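Local coordinates for protein methyl-coenzyme M reductase subunit gamma (Methanosarcina barkeri, PDB 1E6Y) that forms part of the nickel enzyme that reduces methyl-coenzyme M with coenzyme B to release methane, the final step of methanogenesis, at residues R18-G23 / T140-H145; R83-A88 / Q132-Q137; F87-Y92 / Y99-F104. All coordinates share one frame; numbering follows the deposited sequence.

Arg101 and Phe87 tie the three contacts together. Contacts 2 and 3 share strand 82-89 and the Phe87 ring, and their centres lie about 11 Å apart; Gln137 of contact 2 accepts a probable hydrogen bond from Arg101 of contact 3. Contact 1, whose centre is about 9 Å from that of contact 3, closes a chain loop that encloses both others. It joins them through Thr143, whose OG1 lies 2.6 Å from Gln137 O and 3.0 Å from Arg101 NH2. The Phe87 side chain is about 7 Å from that of Arg120, which binds coenzyme M, and about 11 Å from bound factor 430, whereas contact 1 lies away from these sites.

Contact 1 (R18-G23 / T140-H145); sequences RKHMSG and TEITDH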
loop_
_atom_site.group_PDB
_atom_site.type_symbol
_atom_site.label_atom_id
_atom_site.label_comp_id
_atom_site.label_asym_id
_atom_site.label_seq_id
_atom_site.Cartn_x
_atom_site.Cartn_y
_atom_site.Cartn_z
ATOM N N ARG C 18 -30.323 4.568 -38.522
ATOM C CA ARG C 18 -29.601 4.160 -39.730
ATOM C C ARG C 18 -29.199 5.285 -40.654
ATOM O O ARG C 18 -28.132 5.225 -41.280
ATOM C CB ARG C 18 -30.432 3.108 -40.478
ATOM C CG ARG C 18 -30.581 1.814 -39.694
ATOM C CD ARG C 18 -31.181 0.726 -40.583
ATOM N NE ARG C 18 -32.629 0.918 -40.723
ATOM C CZ ARG C 18 -33.532 0.439 -39.888
ATOM N NH1 ARG C 18 -34.824 0.680 -40.125
ATOM N NH2 ARG C 18 -33.225 -0.284 -38.817
ATOM N N LYS C 19 -30.012 6.335 -40.732
ATOM C CA LYS C 19 -29.654 7.514 -41.520
ATOM C C LYS C 19 -28.406 8.202 -40.968
ATOM O O LYS C 19 -27.497 8.555 -41.719
ATOM C CB LYS C 19 -30.815 8.508 -41.555
ATOM C CG LYS C 19 -31.915 8.135 -42.526
ATOM C CD LYS C 19 -33.019 9.173 -42.525
ATOM C CE LYS C 19 -34.151 8.767 -43.451
ATOM N NZ LYS C 19 -35.241 9.776 -43.452
ATOM N N HIS C 20 -28.350 8.349 -39.647
ATOM C CA HIS C 20 -27.211 8.976 -38.983
ATOM C C HIS C 20 -25.943 8.137 -39.119
ATOM O O HIS C 20 -24.888 8.655 -39.480
ATOM C CB HIS C 20 -27.528 9.212 -37.502
ATOM C CG HIS C 20 -28.538 10.293 -37.269
ATOM N ND1 HIS C 20 -28.581 11.034 -36.107
ATOM C CD2 HIS C 20 -29.530 10.773 -38.056
ATOM C CE1 HIS C 20 -29.556 11.924 -36.191
ATOM N NE2 HIS C 20 -30.145 11.787 -37.364
ATOM N N MET C 21 -26.068 6.832 -38.891
ATOM C CA MET C 21 -24.928 5.923 -38.984
ATOM C C MET C 21 -24.363 5.854 -40.398
ATOM O O MET C 21 -23.146 5.879 -40.587
ATOM C CB MET C 21 -25.328 4.521 -38.528
ATOM C CG MET C 21 -25.682 4.427 -37.055
ATOM S SD MET C 21 -26.139 2.759 -36.574
ATOM C CE MET C 21 -24.528 2.059 -36.178
ATOM N N SER C 22 -25.248 5.784 -41.391
ATOM C CA SER C 22 -24.830 5.674 -42.784
ATOM C C SER C 22 -24.473 7.024 -43.405
ATOM O O SER C 22 -23.990 7.083 -44.536
ATOM C CB SER C 22 -25.924 4.998 -43.615
ATOM O OG SER C 22 -27.079 5.811 -43.697
ATOM N N GLY C 23 -24.749 8.105 -42.679
ATOM C CA GLY C 23 -24.413 9.435 -43.163
ATOM C C GLY C 23 -25.355 9.958 -44.235
ATOM O O GLY C 23 -25.053 10.945 -44.906
ATOM N N THR C 140 -26.845 19.670 -41.565
ATOM C CA THR C 140 -27.800 18.607 -41.847
ATOM C C THR C 140 -28.763 18.342 -40.695
ATOM O O THR C 140 -28.628 18.909 -39.607
ATOM C CB THR C 140 -27.091 17.286 -42.214
ATOM O OG1 THR C 140 -26.382 16.785 -41.074
ATOM C CG2 THR C 140 -26.123 17.505 -43.369
ATOM N N GLU C 141 -29.695 17.423 -40.933
ATOM C CA GLU C 141 -30.789 17.150 -40.011
ATOM C C GLU C 141 -30.334 16.562 -38.677
ATOM O O GLU C 141 -31.110 16.532 -37.721
ATOM C CB GLU C 141 -31.796 16.203 -40.667
ATOM C CG GLU C 141 -31.225 14.836 -41.005
ATOM C CD GLU C 141 -32.258 13.898 -41.587
ATOM O OE1 GLU C 141 -32.057 13.424 -42.723
ATOM O OE2 GLU C 141 -33.269 13.627 -40.909
ATOM N N ILE C 142 -29.084 16.103 -38.611
ATOM C CA ILE C 142 -28.546 15.533 -37.376
ATOM C C ILE C 142 -28.563 16.564 -36.242
ATOM O O ILE C 142 -28.639 16.203 -35.069
ATOM C CB ILE C 142 -27.102 14.985 -37.583
ATOM C CG1 ILE C 142 -26.682 14.131 -36.379
ATOM C CG2 ILE C 142 -26.119 16.129 -37.791
ATOM C CD1 ILE C 142 -25.538 13.179 -36.665
ATOM N N THR C 143 -28.619 17.842 -36.603
ATOM C CA THR C 143 -28.712 18.903 -35.608
ATOM C C THR C 143 -29.925 19.801 -35.830
ATOM O O THR C 143 -30.137 20.316 -36.932
ATOM C CB THR C 143 -27.447 19.784 -35.607
ATOM O OG1 THR C 143 -26.291 18.967 -35.389
ATOM C CG2 THR C 143 -27.527 20.827 -34.504
ATOM N N ASP C 144 -30.765 19.904 -34.804
ATOM C CA ASP C 144 -31.656 21.048 -34.675
ATOM C C ASP C 144 -31.029 22.021 -33.688
ATOM O O ASP C 144 -30.692 21.641 -32.568
ATOM C CB ASP C 144 -33.027 20.625 -34.159
ATOM C CG ASP C 144 -33.955 21.809 -33.960
ATOM O OD1 ASP C 144 -34.418 22.370 -34.974
ATOM O OD2 ASP C 144 -34.137 22.242 -32.805
ATOM N N HIS C 145 -30.929 23.285 -34.082
ATOM C CA HIS C 145 -30.167 24.249 -33.302
ATOM C C HIS C 145 -30.938 24.914 -32.167
ATOM O O HIS C 145 -30.373 25.706 -31.417
ATOM C CB HIS C 145 -29.554 25.300 -34.226
ATOM C CG HIS C 145 -28.433 24.771 -35.061
ATOM N ND1 HIS C 145 -27.195 24.467 -34.535
ATOM C CD2 HIS C 145 -28.384 24.422 -36.369
ATOM C CE1 HIS C 145 -26.433 23.952 -35.483
ATOM N NE2 HIS C 145 -27.129 23.911 -36.603
HETATM O O HOH W 1 -33.986 12.215 -44.105
HETATM O O HOH W 2 -35.137 11.711 -40.894
HETATM O O HOH W 3 -32.620 12.890 -38.184
#
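The imidazole of His20, in the last turn of helix 12-22, lies against the side chain of Ile142, and this pair is the tightly packed part of the contact. Ring atom CE1 of His20 comes within 3.6 Å of Ile142 CG1, while ND1 of His20 is 3.8 Å from Ile142 CD1. Ile142 CB sits above one face of the ring, displaced toward the rim. Because CG1 of Ile142 is anti to its backbone N (chi1 -168°), the longer branch meets the imidazole. Leu25 and Thr213 also touch His20. Beyond the ring, toward exposed Lys19, the segments meet loosely, through water. Lys19 NZ stays 4.9 Å from Glu141 OE1, and one water spans the interval, 2.8 Å from Lys19 NZ and 2.7 Å from Glu141 OE1; a second water joins Lys19 NZ to Glu141 OE2. A third lies in the imidazole plane, 2.8 Å from His20 NE2, and donates to Glu141 OE2. Replacing His20 by alanine removes the ring and would probably open a gap beside Ile142 CG1 and deprive this last water of its partner on the helix. The contact thus joins the end of helix 12-22, closed by a Schellman motif at Gly23, to the type I turn Thr140-Thr143 after helix 127-139. The Glu141 carboxylate is itself held by the backbone N of Glu26 and a salt bridge to Arg211, so the attraction of Lys19 is probably secondary and water-screened, and van der Waals packing of the imidazole on Ile142 carries the direct contact.

Contact 2 (R83-A88 / Q132-Q137); sequences RYIQFA and QCAKVQ
Ile85 meets Ala134 methyl to methyl, its CD1 lying 3.6 Å from Ala134 CB. With chi1 at 178°, the longer branch of Ile85 points opposite the backbone N and reaches out to the alanine, while the CG2 branch lies 3.8 Å from Gln137 NE2, one helical turn further on. Ile85 and Gln137 run alongside each other, pointing opposite ways. CG of Gln137 and CG of Phe87 each stand anti to their carbonyl carbon, beside the backbone N; from there the glutamine chain runs extended and brings its amide over to Phe87, ring and amide planes standing 51° apart and the side chains crossing at a slant. Two levels of Gln137 touch the ring: its CB is 3.7 Å from Phe87 CZ, and its OE1 is 3.6 Å from Phe87 CE1. A water near the ring plane, at the rim of Phe87, connects the segments, 3.0 Å from Gln137 NE2, from which it accepts a hydrogen bond, and 2.9 Å from Ile85 O, to which it donates. Strand 83-88 and helix 132-137 run nearly parallel, at 19°, with their axes 9.0 Å apart, as is usual for a helix packed on a beta-sheet. Ile85 and Phe87 alternate with Gln86, whose CB is directed away from the helix; on that other face Gln86 OE1 accepts from Arg120, the coenzyme M-binding arginine, so the strand that bears the helix also probably helps to place a residue of the active site. Within the buried layer, the polar amide of Gln137 is used at both ends: NE2 gives to the bridging water and OE1 accepts from Arg101. With a donor partner at one end and an acceptor at the other, the amide is probably fixed against a flip.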
loop_
_atom_site.group_PDB
_atom_site.type_symbol
_atom_site.label_atom_id
_atom_site.label_comp_id
_atom_site.label_asym_id
_atom_site.label_seq_id
_atom_site.Cartn_x
_atom_site.Cartn_y
_atom_site.Cartn_z
ATOM N N ARG C 83 -8.193 19.568 -32.822
ATOM C CA ARG C 83 -9.208 20.374 -32.140
ATOM C C ARG C 83 -10.560 19.673 -32.254
ATOM O O ARG C 83 -10.609 18.501 -32.631
ATOM C CB ARG C 83 -9.293 21.786 -32.685
ATOM C CG ARG C 83 -8.050 22.638 -32.730
ATOM C CD ARG C 83 -7.317 22.709 -31.404
ATOM N NE ARG C 83 -8.091 23.158 -30.259
ATOM C CZ ARG C 83 -8.188 22.486 -29.118
ATOM N NH1 ARG C 83 -8.897 22.996 -28.116
ATOM N NH2 ARG C 83 -7.601 21.299 -28.960
ATOM N N TYR C 84 -11.637 20.338 -31.846
ATOM C CA TYR C 84 -12.890 19.630 -31.595
ATOM C C TYR C 84 -14.151 20.406 -31.956
ATOM O O TYR C 84 -14.138 21.633 -32.049
ATOM C CB TYR C 84 -12.963 19.222 -30.120
ATOM C CG TYR C 84 -13.216 20.381 -29.181
ATOM C CD1 TYR C 84 -14.516 20.709 -28.787
ATOM C CD2 TYR C 84 -12.178 21.225 -28.789
ATOM C CE1 TYR C 84 -14.776 21.853 -28.044
ATOM C CE2 TYR C 84 -12.427 22.373 -28.043
ATOM C CZ TYR C 84 -13.731 22.682 -27.680
ATOM O OH TYR C 84 -13.997 23.837 -26.981
ATOM N N ILE C 85 -15.246 19.667 -32.128
ATOM C CA ILE C 85 -16.589 20.229 -32.032
ATOM C C ILE C 85 -17.409 19.358 -31.086
ATOM O O ILE C 85 -17.324 18.129 -31.129
ATOM C CB ILE C 85 -17.294 20.308 -33.417
ATOM C CG1 ILE C 85 -18.713 20.866 -33.245
ATOM C CG2 ILE C 85 -17.329 18.938 -34.083
ATOM C CD1 ILE C 85 -19.327 21.398 -34.521
ATOM N N GLN C 86 -18.129 20.001 -30.172
ATOM C CA GLN C 86 -18.894 19.290 -29.155
ATOM C C GLN C 86 -20.342 19.774 -29.117
ATOM O O GLN C 86 -20.605 20.973 -29.185
ATOM C CB GLN C 86 -18.238 19.485 -27.786
ATOM C CG GLN C 86 -18.944 18.778 -26.649
ATOM C CD GLN C 86 -18.070 18.657 -25.424
ATOM O OE1 GLN C 86 -17.382 17.657 -25.244
ATOM N NE2 GLN C 86 -18.084 19.678 -24.576
ATOM N N PHE C 87 -21.272 18.828 -29.012
ATOM C CA PHE C 87 -22.700 19.131 -28.988
ATOM C C PHE C 87 -23.346 18.651 -27.694
ATOM O O PHE C 87 -23.000 17.590 -27.172
ATOM C CB PHE C 87 -23.415 18.446 -30.158
ATOM C CG PHE C 87 -23.134 19.063 -31.497
ATOM C CD1 PHE C 87 -22.085 18.597 -32.283
ATOM C CD2 PHE C 87 -23.963 20.059 -32.005
ATOM C CE1 PHE C 87 -21.866 19.111 -33.559
ATOM C CE2 PHE C 87 -23.753 20.582 -33.282
ATOM C CZ PHE C 87 -22.702 20.106 -34.059
ATOM N N ALA C 88 -24.315 19.418 -27.208
ATOM C CA ALA C 88 -25.311 18.912 -26.267
ATOM C C ALA C 88 -26.630 18.767 -27.028
ATOM O O ALA C 88 -26.938 19.586 -27.893
ATOM C CB ALA C 88 -25.476 19.879 -25.099
ATOM N N GLN C 132 -14.525 19.692 -41.489
ATOM C CA GLN C 132 -15.329 18.994 -42.490
ATOM C C GLN C 132 -16.491 18.262 -41.829
ATOM O O GLN C 132 -17.626 18.313 -42.304
ATOM C CB GLN C 132 -14.476 17.981 -43.251
ATOM C CG GLN C 132 -13.633 18.568 -44.364
ATOM C CD GLN C 132 -13.162 17.508 -45.343
ATOM O OE1 GLN C 132 -13.246 16.306 -45.069
ATOM N NE2 GLN C 132 -12.695 17.945 -46.508
ATOM N N CYS C 133 -16.184 17.545 -40.752
ATOM C CA CYS C 133 -17.189 16.815 -39.989
ATOM C C CYS C 133 -18.166 17.780 -39.321
ATOM O O CYS C 133 -19.385 17.576 -39.362
ATOM C CB CYS C 133 -16.509 15.945 -38.928
ATOM S SG CYS C 133 -17.659 15.011 -37.913
ATOM N N ALA C 134 -17.615 18.849 -38.748
ATOM C CA ALA C 134 -18.400 19.892 -38.097
ATOM C C ALA C 134 -19.430 20.508 -39.041
ATOM O O ALA C 134 -20.585 20.701 -38.664
ATOM C CB ALA C 134 -17.475 20.973 -37.558
ATOM N N LYS C 135 -19.021 20.761 -40.283
ATOM C CA LYS C 135 -19.894 21.396 -41.268
ATOM C C LYS C 135 -21.129 20.553 -41.562
ATOM O O LYS C 135 -22.241 21.077 -41.623
ATOM C CB LYS C 135 -19.128 21.662 -42.565
ATOM C CG LYS C 135 -19.885 22.514 -43.572
ATOM C CD LYS C 135 -18.931 23.143 -44.567
ATOM C CE LYS C 135 -19.231 24.622 -44.753
ATOM N NZ LYS C 135 -20.373 24.840 -45.682
ATOM N N VAL C 136 -20.940 19.242 -41.692
ATOM C CA VAL C 136 -22.053 18.335 -41.941
ATOM C C VAL C 136 -22.991 18.283 -40.737
ATOM O O VAL C 136 -24.211 18.334 -40.892
ATOM C CB VAL C 136 -21.560 16.902 -42.270
ATOM C CG1 VAL C 136 -22.747 15.984 -42.536
ATOM C CG2 VAL C 136 -20.638 16.931 -43.486
ATOM N N GLN C 137 -22.420 18.279 -39.536
ATOM C CA GLN C 137 -23.221 18.256 -38.318
ATOM C C GLN C 137 -24.009 19.549 -38.131
ATOM O O GLN C 137 -25.140 19.523 -37.654
ATOM C CB GLN C 137 -22.336 18.009 -37.098
ATOM C CG GLN C 137 -21.673 16.644 -37.084
ATOM C CD GLN C 137 -21.207 16.238 -35.700
ATOM O OE1 GLN C 137 -21.991 15.730 -34.896
ATOM N NE2 GLN C 137 -19.929 16.469 -35.409
HETATM O O HOH W 4 -19.341 16.449 -32.455
#

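Contact 3 (F87-Y92 / Y99-F104); sequences FADSMY and YFRSYF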
loop_
_atom_site.group_PDB
_atom_site.type_symbol
_atom_site.label_atom_id
_atom_site.label_comp_id
_atom_site.label_asym_id
_atom_site.label_seq_id
_atom_site.Cartn_x
_atom_site.Cartn_y
_atom_site.Cartn_z
ATOM N N PHE C 87 -21.272 18.828 -29.012
ATOM C CA PHE C 87 -22.700 19.131 -28.988
ATOM C C PHE C 87 -23.346 18.651 -27.694
ATOM O O PHE C 87 -23.000 17.590 -27.172
ATOM C CB PHE C 87 -23.415 18.446 -30.158
ATOM C CG PHE C 87 -23.134 19.063 -31.497
ATOM C CD1 PHE C 87 -22.085 18.597 -32.283
ATOM C CD2 PHE C 87 -23.963 20.059 -32.005
ATOM C CE1 PHE C 87 -21.866 19.111 -33.559
ATOM C CE2 PHE C 87 -23.753 20.582 -33.282
ATOM C CZ PHE C 87 -22.702 20.106 -34.059
ATOM N N ALA C 88 -24.315 19.418 -27.208
ATOM C CA ALA C 88 -25.311 18.912 -26.267
ATOM C C ALA C 88 -26.630 18.767 -27.028
ATOM O O ALA C 88 -26.938 19.586 -27.893
ATOM C CB ALA C 88 -25.476 19.879 -25.099
ATOM N N ASP C 89 -27.348 17.673 -26.777
ATOM C CA ASP C 89 -28.595 17.376 -27.483
ATOM C C ASP C 89 -29.715 17.085 -26.495
ATOM O O ASP C 89 -29.594 16.183 -25.667
ATOM C CB ASP C 89 -28.412 16.161 -28.399
ATOM C CG ASP C 89 -27.491 16.441 -29.562
ATOM O OD1 ASP C 89 -27.913 17.159 -30.493
ATOM O OD2 ASP C 89 -26.348 15.940 -29.551
ATOM N N SER C 90 -30.828 17.802 -26.624
ATOM C CA SER C 90 -31.964 17.612 -25.729
ATOM C C SER C 90 -32.547 16.207 -25.837
ATOM O O SER C 90 -32.658 15.648 -26.929
ATOM C CB SER C 90 -33.063 18.638 -26.021
ATOM O OG SER C 90 -34.142 18.499 -25.108
ATOM N N MET C 91 -32.957 15.660 -24.698
ATOM C CA MET C 91 -33.627 14.367 -24.659
ATOM C C MET C 91 -35.093 14.487 -25.067
ATOM O O MET C 91 -35.796 13.484 -25.200
ATOM C CB MET C 91 -33.511 13.764 -23.260
ATOM C CG MET C 91 -32.083 13.401 -22.890
ATOM S SD MET C 91 -31.933 12.677 -21.254
ATOM C CE MET C 91 -32.821 11.177 -21.488
ATOM N N TYR C 92 -35.543 15.721 -25.275
ATOM C CA TYR C 92 -36.875 15.977 -25.807
ATOM C C TYR C 92 -36.833 16.048 -27.329
ATOM O O TYR C 92 -36.992 17.113 -27.929
ATOM C CB TYR C 92 -37.448 17.263 -25.202
ATOM C CG TYR C 92 -37.698 17.147 -23.715
ATOM C CD1 TYR C 92 -36.783 17.662 -22.796
ATOM C CD2 TYR C 92 -38.749 16.370 -23.230
ATOM C CE1 TYR C 92 -36.897 17.385 -21.433
ATOM C CE2 TYR C 92 -38.874 16.089 -21.872
ATOM C CZ TYR C 92 -37.940 16.589 -20.983
ATOM O OH TYR C 92 -38.012 16.236 -19.656
ATOM N N TYR C 99 -24.521 8.723 -28.833
ATOM C CA TYR C 99 -23.878 7.557 -29.436
ATOM C C TYR C 99 -24.009 7.569 -30.949
ATOM O O TYR C 99 -23.077 7.197 -31.661
ATOM C CB TYR C 99 -24.468 6.257 -28.887
ATOM C CG TYR C 99 -23.862 5.828 -27.575
ATOM C CD1 TYR C 99 -24.629 5.816 -26.414
ATOM C CD2 TYR C 99 -22.501 5.540 -27.471
ATOM C CE1 TYR C 99 -24.059 5.547 -25.175
ATOM C CE2 TYR C 99 -21.913 5.270 -26.230
ATOM C CZ TYR C 99 -22.703 5.283 -25.087
ATOM O OH TYR C 99 -22.143 5.095 -23.844
ATOM N N PHE C 100 -25.126 8.092 -31.442
ATOM C CA PHE C 100 -25.372 8.067 -32.874
ATOM C C PHE C 100 -24.712 9.203 -33.635
ATOM O O PHE C 100 -24.383 9.039 -34.811
ATOM C CB PHE C 100 -26.871 7.992 -33.159
ATOM C CG PHE C 100 -27.451 6.647 -32.857
ATOM C CD1 PHE C 100 -27.884 6.343 -31.569
ATOM C CD2 PHE C 100 -27.386 5.627 -33.803
ATOM C CE1 PHE C 100 -28.229 5.037 -31.221
ATOM C CE2 PHE C 100 -27.731 4.315 -33.467
ATOM C CZ PHE C 100 -28.150 4.020 -32.173
ATOM N N ARG C 101 -24.374 10.289 -32.937
ATOM C CA ARG C 101 -23.401 11.217 -33.491
ATOM C C ARG C 101 -22.016 10.563 -33.606
ATOM O O ARG C 101 -21.310 10.773 -34.579
ATOM C CB ARG C 101 -23.267 12.473 -32.637
ATOM C CG ARG C 101 -24.466 13.425 -32.715
ATOM C CD ARG C 101 -23.991 14.768 -32.177
ATOM N NE ARG C 101 -25.019 15.794 -32.077
ATOM C CZ ARG C 101 -25.299 16.677 -33.030
ATOM N NH1 ARG C 101 -24.631 16.689 -34.169
ATOM N NH2 ARG C 101 -26.263 17.560 -32.754
ATOM N N SER C 102 -21.629 9.797 -32.593
ATOM C CA SER C 102 -20.327 9.141 -32.605
ATOM C C SER C 102 -20.222 8.069 -33.689
ATOM O O SER C 102 -19.184 7.951 -34.346
ATOM C CB SER C 102 -20.031 8.539 -31.233
ATOM O OG SER C 102 -19.728 9.566 -30.306
ATOM N N TYR C 103 -21.312 7.332 -33.910
ATOM C CA TYR C 103 -21.372 6.346 -34.993
ATOM C C TYR C 103 -21.276 7.039 -36.342
ATOM O O TYR C 103 -20.559 6.588 -37.230
ATOM C CB TYR C 103 -22.680 5.547 -34.938
ATOM C CG TYR C 103 -22.892 4.766 -33.663
ATOM C CD1 TYR C 103 -21.814 4.368 -32.868
ATOM C CD2 TYR C 103 -24.179 4.484 -33.214
ATOM C CE1 TYR C 103 -22.018 3.720 -31.649
ATOM C CE2 TYR C 103 -24.395 3.842 -32.000
ATOM C CZ TYR C 103 -23.313 3.465 -31.220
ATOM O OH TYR C 103 -23.544 2.874 -29.999
ATOM N N PHE C 104 -22.017 8.134 -36.488
ATOM C CA PHE C 104 -21.940 8.977 -37.674
ATOM C C PHE C 104 -20.488 9.355 -37.999
ATOM O O PHE C 104 -20.039 9.196 -39.135
ATOM C CB PHE C 104 -22.790 10.239 -37.462
ATOM C CG PHE C 104 -22.481 11.356 -38.420
ATOM C CD1 PHE C 104 -22.856 11.269 -39.758
ATOM C CD2 PHE C 104 -21.798 12.488 -37.985
ATOM C CE1 PHE C 104 -22.552 12.294 -40.652
ATOM C CE2 PHE C 104 -21.490 13.518 -38.871
ATOM C CZ PHE C 104 -21.868 13.420 -40.206
#
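Arg101 and Asp89 form a bidentate salt bridge, the guanidinium presenting its NE and NH2 edge to the carboxylate. Arg101 NH2 donates to Asp89 OD1 over 2.8 Å at an N-H...O angle of 164°, and Arg101 NE to Asp89 OD2 over 2.9 Å at a still straighter 173°. Both oxygens are met on their syn side and lie near the guanidinium plane, the two flat groups being nearly coplanar. A straight run of the arginine chain carries the group across from the helix to meet the aspartate reaching out from the strand. Arg101 NH2 has a second partner in Thr143 OG1, so that several bonds hold the group against rotation. The flat face of the guanidinium then stacks on Phe87, planes 6° apart, with Arg101 CZ 3.8 Å from the ring centroid in a cation-pi interaction. Arg101 NH2 is also 3.5 Å from Phe87 CD2. Ala148 of the neighbouring strand touches both Asp89 and Arg101, adding packing around the buried charges. Strand 82-89 and helix 98-108 are the opening beta-alpha unit of a beta-alpha-beta-beta-alpha-beta sequence whose four strands form an antiparallel sheet in the order 113-116, 121-126, 82-89, 148-150, the topology of a ferredoxin-like fold.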